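Local coordinates for protein ketosynthase (Streptomyces sp. MSC090213JE08, PDB 6KXD) that probably catalyses the decarboxylative condensation of malonyl-ACP with an acyl-ACP, lengthening the growing chain in a highly reducing type II polyketide synthase, at residues I18-T23 / S332-S337; E48-N53 / V200-F205; T54-P59 / G228-E233; T167-A172 / S392-G397. All coordinates share one frame; numbering follows the deposited sequence.

Overall arrangement
Contact 3 touches both contact 1 and contact 2 and so joins them, with centres 8 Å apart for contacts 1 and 3 and 10 Å for contacts 2 and 3; contact 4 lies about 18 Å from contact 1. Along the chain come 18-23, 48-53, 54-59, 167-172, 200-205, 228-233, 332-337 and 392-397, so contacts 2 and 3 fall between the two segments of contact 1 and interleave with each other, whereas contact 4 alternates with all three. Contacts 1 and 4 both reach the large mixed sheet of the thiolase fold. These two meet where His336 approaches Cys170, probably at the active site, which would bring segments far apart in sequence to one centre.

Contact 1 of 4, residues I18-T23 / S332-S337; sequences ISSIGT and SMLGHS
Leu334 pushes its CD2 methyl against Ile21, and the two side chains cross at about a right angle. CD2 comes within 3.6 Å of Ile21 CG1 and 3.8 Å of Ile21 CD1, so one methyl of the leucine lies against the CG1-CD1 arm of the isoleucine. Ile21 CG1 stands between its own backbone N and carbonyl carbon (chi1 72°), the crowded position, and there it faces the leucine. The same CD2 is approached by Ser19 OG at 4.0 Å. On the other branch of Ile21, CG2 packs 3.8 Å from Met333 O. Ser20 adds a polar link, since a water hydrogen-bonds to both Ser20 OG (3.0 Å) and Leu334 O (2.6 Å). Ser19 OG is occupied within its own turn: it donates to Gly22 O at 2.8 Å, in the carbonyl plane and on a lone pair, and accepts from Ile21 N at 3.1 Å. An alanine here would probably leave Gly22 O and Ile21 N without that partner and leave the turn that Leu334 packs against less firmly set. Tyr28 of helix 24-34 also touches Ser19, Ile21 and Leu334. The arrangement is an ST turn overlapping a type I beta turn, Ser19 to Gly22, which reverses the chain between antiparallel strands 10-19 and 22-23 and rests against the last turn of helix 331-334.

Contact 2 of 4, residues E48-N53 / V200-F205; sequences EGFGQN and VCRKAF
Phe205 sets its CD2 over the centre of one face of the Phe50 ring, 3.5 Å above the plane. The ring centroids are 4.9 Å apart and the planes meet at 59°, an oblique pairing. At the edge of the Phe50 ring, near its plane, comes Arg202 CG, 4.1 Å from Phe50 CZ. Further along the arginine the relation is reversed: Phe50 CE2 lies over one face of the guanidinium, offset toward its rim, with ring and guanidinium planes nearly perpendicular (84°). The edge of Phe205 receives Gln52 O in its plane, 3.7 Å from Phe205 CE2; this buried carbonyl has no hydrogen-bonding partner in the model, and the ring edge is what it faces. Phe205 CG is anti to the backbone N (chi1 -162°), which places CG on the side of the loop.

The polar ends look elsewhere. Gln52 OE1 and Phe50 O both bind Lys209, later on the same helix as Phe205, so the loop is held by a charge as well as by rings. Arg202 NE bonds to Ser135 of the neighbouring chain, and the arginine makes a cation-pi contact with Tyr136 of that chain, whose Pro141 packs on Phe50. The helix itself starts at Cys201, the N-cap, whose SG accepts from Ala204 N at 3.5 Å. The contact thus fastens the loop between strands 40-41 and 54-55 onto the first turn of helix 202-210, alongside the neighbouring chain, while Phe205 also touches Ile42 and Leu214 from adjoining loops.

Contact 3 of 4, residues T54-P59 / G228-E233; sequences TACEVP and GILTGE
The two backbones run side by side, 21° apart in direction, joined by a hydrogen bond from Cys56 N to Thr231 O (2.8 Å) and extended by waters, one linking Thr54 O with Thr231 N and another Cys56 O with Glu233 N. Leu230 fills one end: its CD2 lies 3.6 Å from Thr54 O and its CD1 4.0 Å from Cys56 SG. Ala55 CB sits 3.3 Å from Thr231 O. At the other end Glu233 CG stands between its backbone N and carbonyl carbon (chi1 60°), and the chain then extends until OE2 accepts from Val58 N at 2.8 Å, nearly straight (168°), on the anti side of the carboxylate. Tyr81 OH also bonds OE2, while OE1 takes a salt bridge from Arg44 and a bond from Val200 N. An alanine in place of this glutamate would probably leave Val58 N and the Arg44 charge without their carboxylate. Glu57 hydrogen-bonds through OE1 to Thr43 OG1 and through OE2 to Arg44 N; its OE1 is 5.3 Å from Glu233 OE2, like charges that Arg44 would tend to offset. The result is two extended segments held by one direct backbone bond and two waters, just before strand 234-242 of the thiolase-fold sheet.

Contact 4 of 4, residues T167-A172 / S392-G397; sequences TTACAA and SSAFAG
Ala394 meets the turn at 167-172 with a single methyl, and the apolar packing centres on it. Its CB lies 4.0 Å from Ala169 CB and likewise 4.0 Å from Ala171 CB, with Cys170 SG a little further away at 4.3 Å. Small side chains on both segments let the backbones come close, as the 4.8 Å between Ala171 CA and Ser392 CA attests.

A second group of contacts sets oxygen against carbon. Thr168 O sits 3.2 Å from Ala394 CB, and that same carbonyl accepts from Ala171 N inside the turn. Ser393 O approaches Cys170 CB to 3.1 Å, and the cysteine is turned so that SG lies beside its own backbone N (chi1 -32°), away from a fully staggered setting. The turn, between strand 161-166 and helix 172-185, is probably the nucleophile elbow, as in ketosynthases of the thiolase fold; Cys170 probably sits where relatives carry the acylated cysteine and is touched by His301 and His336, consistent with a Cys-His-His active site.

Polar side chains here find their partners outside the two segments. Ser392 OG leans within 3.2 Å of Ala171 CB but hydrogen-bonds to Ala400 O on the antiparallel strand 398-405, and Ser393, whose CB points away from the turn, bonds through OG to Asn399.

Contacts between chains form the last kind: Thr168 packs on Thr173 of the neighbouring chain, and Phe395, which probably corresponds to the gatekeeper phenylalanine of related ketosynthases, packs on Ser153 of that chain.

Contact 1 of 4, residues I18-T23 / S332-S337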
# COMPACT_ATOMS: atom_id res chain seq x y z
N ILE A 18 18.99 -2.19 -4.48
CA ILE A 18 19.69 -1.22 -3.70
C ILE A 18 19.62 -1.71 -2.26
O ILE A 18 18.56 -1.66 -1.68
CB ILE A 18 19.04 0.17 -3.75
CG1 ILE A 18 18.96 0.76 -5.16
CG2 ILE A 18 19.75 1.10 -2.79
CD1 ILE A 18 20.23 1.40 -5.61
N SER A 19 20.73 -2.17 -1.69
CA SER A 19 20.64 -2.79 -0.37
C SER A 19 21.90 -2.48 0.42
O SER A 19 22.93 -2.07 -0.15
CB SER A 19 20.44 -4.29 -0.49
OG SER A 19 21.67 -4.98 -0.52
N SER A 20 21.79 -2.75 1.72
CA SER A 20 22.84 -2.54 2.69
C SER A 20 23.99 -3.52 2.46
O SER A 20 25.03 -3.28 3.03
CB SER A 20 22.29 -2.63 4.10
OG SER A 20 21.81 -3.94 4.34
N ILE A 21 23.80 -4.59 1.65
CA ILE A 21 24.82 -5.60 1.38
C ILE A 21 25.18 -5.66 -0.10
O ILE A 21 25.80 -6.66 -0.56
CB ILE A 21 24.42 -7.00 1.90
CG1 ILE A 21 23.30 -7.66 1.08
CG2 ILE A 21 24.09 -6.91 3.38
CD1 ILE A 21 23.04 -9.09 1.44
N GLY A 22 24.82 -4.62 -0.87
CA GLY A 22 25.11 -4.64 -2.28
C GLY A 22 24.03 -4.01 -3.14
O GLY A 22 22.83 -4.09 -2.85
N THR A 23 24.48 -3.39 -4.23
CA THR A 23 23.68 -2.66 -5.21
C THR A 23 23.86 -3.34 -6.56
O THR A 23 24.99 -3.54 -7.01
CB THR A 23 24.10 -1.18 -5.23
OG1 THR A 23 23.73 -0.58 -3.99
CG2 THR A 23 23.47 -0.42 -6.37
N SER A 332 19.01 -11.22 8.84
CA SER A 332 20.23 -11.36 9.63
C SER A 332 21.31 -10.51 8.96
O SER A 332 22.02 -9.82 9.65
CB SER A 332 20.63 -12.78 9.78
OG SER A 332 20.95 -13.36 8.53
N MET A 333 21.31 -10.50 7.61
CA MET A 333 22.25 -9.73 6.83
C MET A 333 21.73 -8.31 6.56
O MET A 333 22.42 -7.33 6.81
CB MET A 333 22.54 -10.42 5.51
CG MET A 333 23.28 -11.72 5.65
SD MET A 333 23.32 -12.66 4.10
CE MET A 333 21.69 -13.42 4.11
N LEU A 334 20.51 -8.18 6.02
CA LEU A 334 19.98 -6.84 5.61
C LEU A 334 19.56 -5.98 6.78
O LEU A 334 19.38 -4.80 6.62
CB LEU A 334 18.78 -7.08 4.70
CG LEU A 334 19.15 -7.74 3.38
CD1 LEU A 334 17.93 -7.92 2.50
CD2 LEU A 334 20.20 -6.92 2.66
N GLY A 335 19.35 -6.58 7.95
CA GLY A 335 18.56 -5.92 8.92
C GLY A 335 17.13 -5.88 8.41
O GLY A 335 16.78 -6.56 7.43
N HIS A 336 16.30 -5.09 9.06
CA HIS A 336 14.90 -5.05 8.70
C HIS A 336 14.68 -3.86 7.77
O HIS A 336 14.58 -2.73 8.27
CB HIS A 336 14.03 -4.99 9.95
CG HIS A 336 12.58 -5.18 9.65
ND1 HIS A 336 12.08 -5.09 8.35
CD2 HIS A 336 11.54 -5.47 10.45
CE1 HIS A 336 10.77 -5.30 8.38
NE2 HIS A 336 10.41 -5.53 9.66
N SER A 337 14.62 -4.11 6.47
CA SER A 337 14.56 -3.04 5.47
C SER A 337 13.11 -2.63 5.18
O SER A 337 12.80 -2.09 4.12
CB SER A 337 15.30 -3.42 4.23
OG SER A 337 14.79 -4.59 3.63
O HOH W 1 19.17 -2.72 5.09

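Contact 2 of 4, residues E48-N53 / V200-F205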
# COMPACT_ATOMS: atom_id res chain seq x y z
N GLU A 48 21.96 11.03 18.53
CA GLU A 48 22.12 11.56 19.88
C GLU A 48 20.88 11.20 20.70
O GLU A 48 19.78 11.65 20.42
CB GLU A 48 22.25 13.09 19.85
CG GLU A 48 22.16 13.77 21.22
CD GLU A 48 21.89 15.28 21.21
OE1 GLU A 48 21.50 15.82 22.28
OE2 GLU A 48 22.06 15.92 20.16
N GLY A 49 21.09 10.43 21.77
CA GLY A 49 20.08 10.32 22.80
C GLY A 49 19.41 8.96 22.77
O GLY A 49 18.70 8.62 23.68
N PHE A 50 19.63 8.21 21.68
CA PHE A 50 19.03 6.89 21.49
C PHE A 50 19.85 5.83 22.24
O PHE A 50 19.39 4.67 22.33
CB PHE A 50 18.98 6.52 20.00
CG PHE A 50 17.87 7.19 19.25
CD1 PHE A 50 16.61 6.62 19.24
CD2 PHE A 50 18.07 8.36 18.53
CE1 PHE A 50 15.57 7.23 18.55
CE2 PHE A 50 17.02 8.96 17.84
CZ PHE A 50 15.77 8.41 17.88
N GLY A 51 21.05 6.21 22.69
CA GLY A 51 22.00 5.32 23.36
C GLY A 51 22.56 4.30 22.41
O GLY A 51 23.13 3.32 22.81
N GLN A 52 22.37 4.52 21.10
CA GLN A 52 22.53 3.48 20.10
C GLN A 52 22.53 4.13 18.72
O GLN A 52 21.91 5.17 18.57
CB GLN A 52 21.33 2.54 20.21
CG GLN A 52 21.65 1.10 19.89
CD GLN A 52 20.36 0.33 20.03
OE1 GLN A 52 19.63 0.47 21.02
NE2 GLN A 52 20.07 -0.48 19.02
N ASN A 53 23.32 3.61 17.78
CA ASN A 53 23.47 4.38 16.50
C ASN A 53 23.86 3.48 15.31
O ASN A 53 24.45 3.97 14.34
CB ASN A 53 24.46 5.54 16.66
CG ASN A 53 25.88 5.09 16.43
OD1 ASN A 53 26.23 3.96 16.76
ND2 ASN A 53 26.67 5.91 15.75
N VAL A 200 15.93 4.57 5.80
CA VAL A 200 16.18 4.72 7.23
C VAL A 200 15.70 6.09 7.69
O VAL A 200 15.88 7.14 7.05
CB VAL A 200 17.65 4.43 7.57
CG1 VAL A 200 18.06 5.02 8.91
CG2 VAL A 200 17.92 2.94 7.51
N CYS A 201 15.00 6.09 8.82
CA CYS A 201 14.50 7.32 9.35
C CYS A 201 14.44 7.24 10.88
O CYS A 201 14.44 6.16 11.46
CB CYS A 201 13.12 7.69 8.81
SG CYS A 201 11.90 6.38 9.12
N ARG A 202 14.34 8.42 11.47
CA ARG A 202 14.24 8.55 12.90
C ARG A 202 12.94 7.91 13.39
O ARG A 202 12.95 7.22 14.42
CB ARG A 202 14.35 10.03 13.24
CG ARG A 202 14.10 10.36 14.69
CD ARG A 202 14.07 11.87 14.80
NE ARG A 202 14.03 12.28 16.18
CZ ARG A 202 15.02 12.87 16.83
NH1 ARG A 202 16.23 12.92 16.30
NH2 ARG A 202 14.77 13.47 17.97
N LYS A 203 11.84 8.07 12.65
CA LYS A 203 10.56 7.50 13.06
C LYS A 203 10.73 6.01 13.37
O LYS A 203 10.32 5.54 14.45
CB LYS A 203 9.47 7.76 12.01
CG LYS A 203 8.13 7.05 12.28
CD LYS A 203 7.38 6.73 10.98
CE LYS A 203 6.15 5.88 11.16
NZ LYS A 203 5.50 5.62 9.85
N ALA A 204 11.28 5.24 12.42
CA ALA A 204 11.38 3.77 12.53
C ALA A 204 12.35 3.38 13.66
O ALA A 204 12.12 2.43 14.39
CB ALA A 204 11.81 3.14 11.24
N PHE A 205 13.47 4.08 13.72
CA PHE A 205 14.50 3.83 14.74
C PHE A 205 13.88 4.00 16.13
O PHE A 205 13.98 3.10 16.98
CB PHE A 205 15.65 4.81 14.52
CG PHE A 205 16.91 4.38 15.19
CD1 PHE A 205 17.47 3.14 14.93
CD2 PHE A 205 17.52 5.20 16.12
CE1 PHE A 205 18.64 2.75 15.55
CE2 PHE A 205 18.69 4.79 16.74
CZ PHE A 205 19.25 3.58 16.44

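Contact 3 of 4, residues T54-P59 / G228-E233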
# COMPACT_ATOMS: atom_id res chain seq x y z
N THR A 54 23.47 2.20 15.35
CA THR A 54 23.70 1.27 14.26
C THR A 54 22.37 0.99 13.52
O THR A 54 21.32 0.85 14.13
CB THR A 54 24.27 -0.05 14.77
OG1 THR A 54 25.46 0.27 15.51
CG2 THR A 54 24.56 -1.04 13.67
N ALA A 55 22.45 0.89 12.21
CA ALA A 55 21.34 0.52 11.35
C ALA A 55 21.97 -0.09 10.12
O ALA A 55 23.20 -0.14 10.05
CB ALA A 55 20.51 1.73 11.02
N CYS A 56 21.17 -0.55 9.17
CA CYS A 56 21.68 -1.17 7.99
C CYS A 56 21.38 -0.26 6.81
O CYS A 56 20.53 -0.59 5.96
CB CYS A 56 21.09 -2.55 7.75
SG CYS A 56 21.60 -3.75 9.01
N GLU A 57 22.09 0.87 6.77
CA GLU A 57 21.93 1.83 5.71
C GLU A 57 22.57 1.31 4.43
O GLU A 57 23.44 0.42 4.42
CB GLU A 57 22.57 3.17 6.05
CG GLU A 57 21.75 4.01 6.97
CD GLU A 57 22.43 5.31 7.31
OE1 GLU A 57 23.50 5.58 6.71
OE2 GLU A 57 21.89 6.07 8.14
N VAL A 58 22.09 1.88 3.31
CA VAL A 58 22.75 1.76 2.06
C VAL A 58 23.91 2.75 2.14
O VAL A 58 23.73 3.95 2.39
CB VAL A 58 21.84 2.02 0.85
CG1 VAL A 58 22.62 2.17 -0.44
CG2 VAL A 58 20.82 0.90 0.70
N PRO A 59 25.16 2.26 2.00
CA PRO A 59 26.32 3.08 2.35
C PRO A 59 26.65 4.22 1.36
O PRO A 59 26.89 5.36 1.80
CB PRO A 59 27.43 2.00 2.40
CG PRO A 59 27.01 0.98 1.40
CD PRO A 59 25.51 0.91 1.54
N GLY A 228 16.71 -8.52 18.96
CA GLY A 228 15.90 -7.72 18.11
C GLY A 228 16.57 -7.42 16.79
O GLY A 228 17.40 -8.15 16.29
N ILE A 229 16.08 -6.33 16.19
CA ILE A 229 16.32 -6.01 14.82
C ILE A 229 17.35 -4.88 14.74
O ILE A 229 17.59 -4.16 15.71
CB ILE A 229 15.01 -5.58 14.13
CG1 ILE A 229 14.57 -4.17 14.54
CG2 ILE A 229 13.90 -6.59 14.35
CD1 ILE A 229 13.66 -3.49 13.51
N LEU A 230 17.80 -4.64 13.51
CA LEU A 230 18.34 -3.35 13.14
C LEU A 230 17.44 -2.82 12.02
O LEU A 230 17.03 -3.60 11.21
CB LEU A 230 19.76 -3.51 12.61
CG LEU A 230 20.84 -3.87 13.63
CD1 LEU A 230 22.13 -4.24 12.91
CD2 LEU A 230 21.05 -2.73 14.62
N THR A 231 17.15 -1.52 12.06
CA THR A 231 16.37 -0.85 10.99
C THR A 231 17.26 -0.76 9.75
O THR A 231 18.50 -0.62 9.84
CB THR A 231 15.87 0.52 11.43
OG1 THR A 231 16.98 1.40 11.58
CG2 THR A 231 15.10 0.50 12.72
N GLY A 232 16.63 -0.95 8.59
CA GLY A 232 17.26 -1.05 7.33
C GLY A 232 16.49 -0.25 6.30
O GLY A 232 15.63 0.54 6.64
N GLU A 233 16.94 -0.39 5.06
CA GLU A 233 16.41 0.36 4.00
C GLU A 233 16.88 -0.24 2.68
O GLU A 233 17.62 -1.21 2.62
CB GLU A 233 16.84 1.82 4.11
CG GLU A 233 18.37 2.01 4.06
CD GLU A 233 18.79 3.44 3.86
OE1 GLU A 233 18.01 4.37 4.17
OE2 GLU A 233 19.92 3.63 3.35
O HOH W 2 18.60 0.31 13.56
O HOH W 1 19.17 -2.72 5.09

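Contact 4 of 4, residues T167-A172 / S392-G397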
# COMPACT_ATOMS: atom_id res chain seq x y z
N THR A 167 1.01 -0.28 1.11
CA THR A 167 1.53 0.18 2.40
C THR A 167 1.18 -0.87 3.46
O THR A 167 0.49 -0.56 4.38
CB THR A 167 0.99 1.55 2.76
OG1 THR A 167 -0.43 1.52 2.87
CG2 THR A 167 1.40 2.60 1.73
N THR A 168 1.62 -2.10 3.23
CA THR A 168 1.42 -3.19 4.18
C THR A 168 2.76 -3.51 4.85
O THR A 168 3.11 -4.70 5.14
CB THR A 168 0.76 -4.39 3.48
OG1 THR A 168 1.62 -4.82 2.42
CG2 THR A 168 -0.61 -4.08 2.92
N ALA A 169 3.56 -2.46 5.01
CA ALA A 169 4.80 -2.51 5.81
C ALA A 169 5.73 -3.66 5.40
O ALA A 169 6.15 -3.77 4.24
CB ALA A 169 4.41 -2.48 7.26
N CYS A 170 6.13 -4.54 6.34
CA CYS A 170 7.16 -5.55 6.02
C CYS A 170 6.71 -6.56 4.97
O CYS A 170 7.57 -7.20 4.28
CB CYS A 170 7.53 -6.37 7.23
SG CYS A 170 7.39 -5.35 8.70
N ALA A 171 5.39 -6.68 4.80
CA ALA A 171 4.87 -7.63 3.87
C ALA A 171 4.67 -6.99 2.50
O ALA A 171 4.30 -7.65 1.58
CB ALA A 171 3.56 -8.19 4.38
N ALA A 172 4.97 -5.69 2.38
CA ALA A 172 4.49 -4.93 1.24
C ALA A 172 5.14 -5.44 -0.05
O ALA A 172 4.49 -5.55 -1.06
CB ALA A 172 4.70 -3.47 1.50
N SER A 392 6.48 -13.20 4.89
CA SER A 392 6.49 -11.87 5.36
C SER A 392 5.24 -11.68 6.19
O SER A 392 4.19 -12.25 5.88
CB SER A 392 6.60 -10.88 4.23
OG SER A 392 5.34 -10.75 3.59
N SER A 393 5.42 -10.97 7.30
CA SER A 393 4.39 -10.64 8.23
C SER A 393 4.62 -9.17 8.55
O SER A 393 5.73 -8.67 8.38
CB SER A 393 4.43 -11.48 9.47
OG SER A 393 4.16 -12.83 9.14
N ALA A 394 3.54 -8.48 8.88
CA ALA A 394 3.63 -7.09 9.15
C ALA A 394 2.70 -6.78 10.30
O ALA A 394 1.87 -7.61 10.67
CB ALA A 394 3.30 -6.30 7.90
N PHE A 395 2.82 -5.56 10.78
CA PHE A 395 1.82 -4.94 11.67
C PHE A 395 0.45 -5.04 10.99
O PHE A 395 0.36 -5.37 9.79
CB PHE A 395 2.19 -3.51 12.00
CG PHE A 395 3.30 -3.35 13.01
CD1 PHE A 395 4.05 -4.44 13.42
CD2 PHE A 395 3.57 -2.11 13.55
CE1 PHE A 395 5.04 -4.28 14.38
CE2 PHE A 395 4.58 -1.94 14.48
CZ PHE A 395 5.31 -3.03 14.90
N ALA A 396 -0.58 -4.86 11.82
CA ALA A 396 -2.02 -5.05 11.41
C ALA A 396 -2.34 -6.50 10.95
O ALA A 396 -3.29 -6.75 10.19
CB ALA A 396 -2.37 -4.05 10.34
N GLY A 397 -1.53 -7.47 11.37
CA GLY A 397 -1.74 -8.87 11.09
C GLY A 397 -1.65 -9.24 9.63
O GLY A 397 -2.25 -10.21 9.18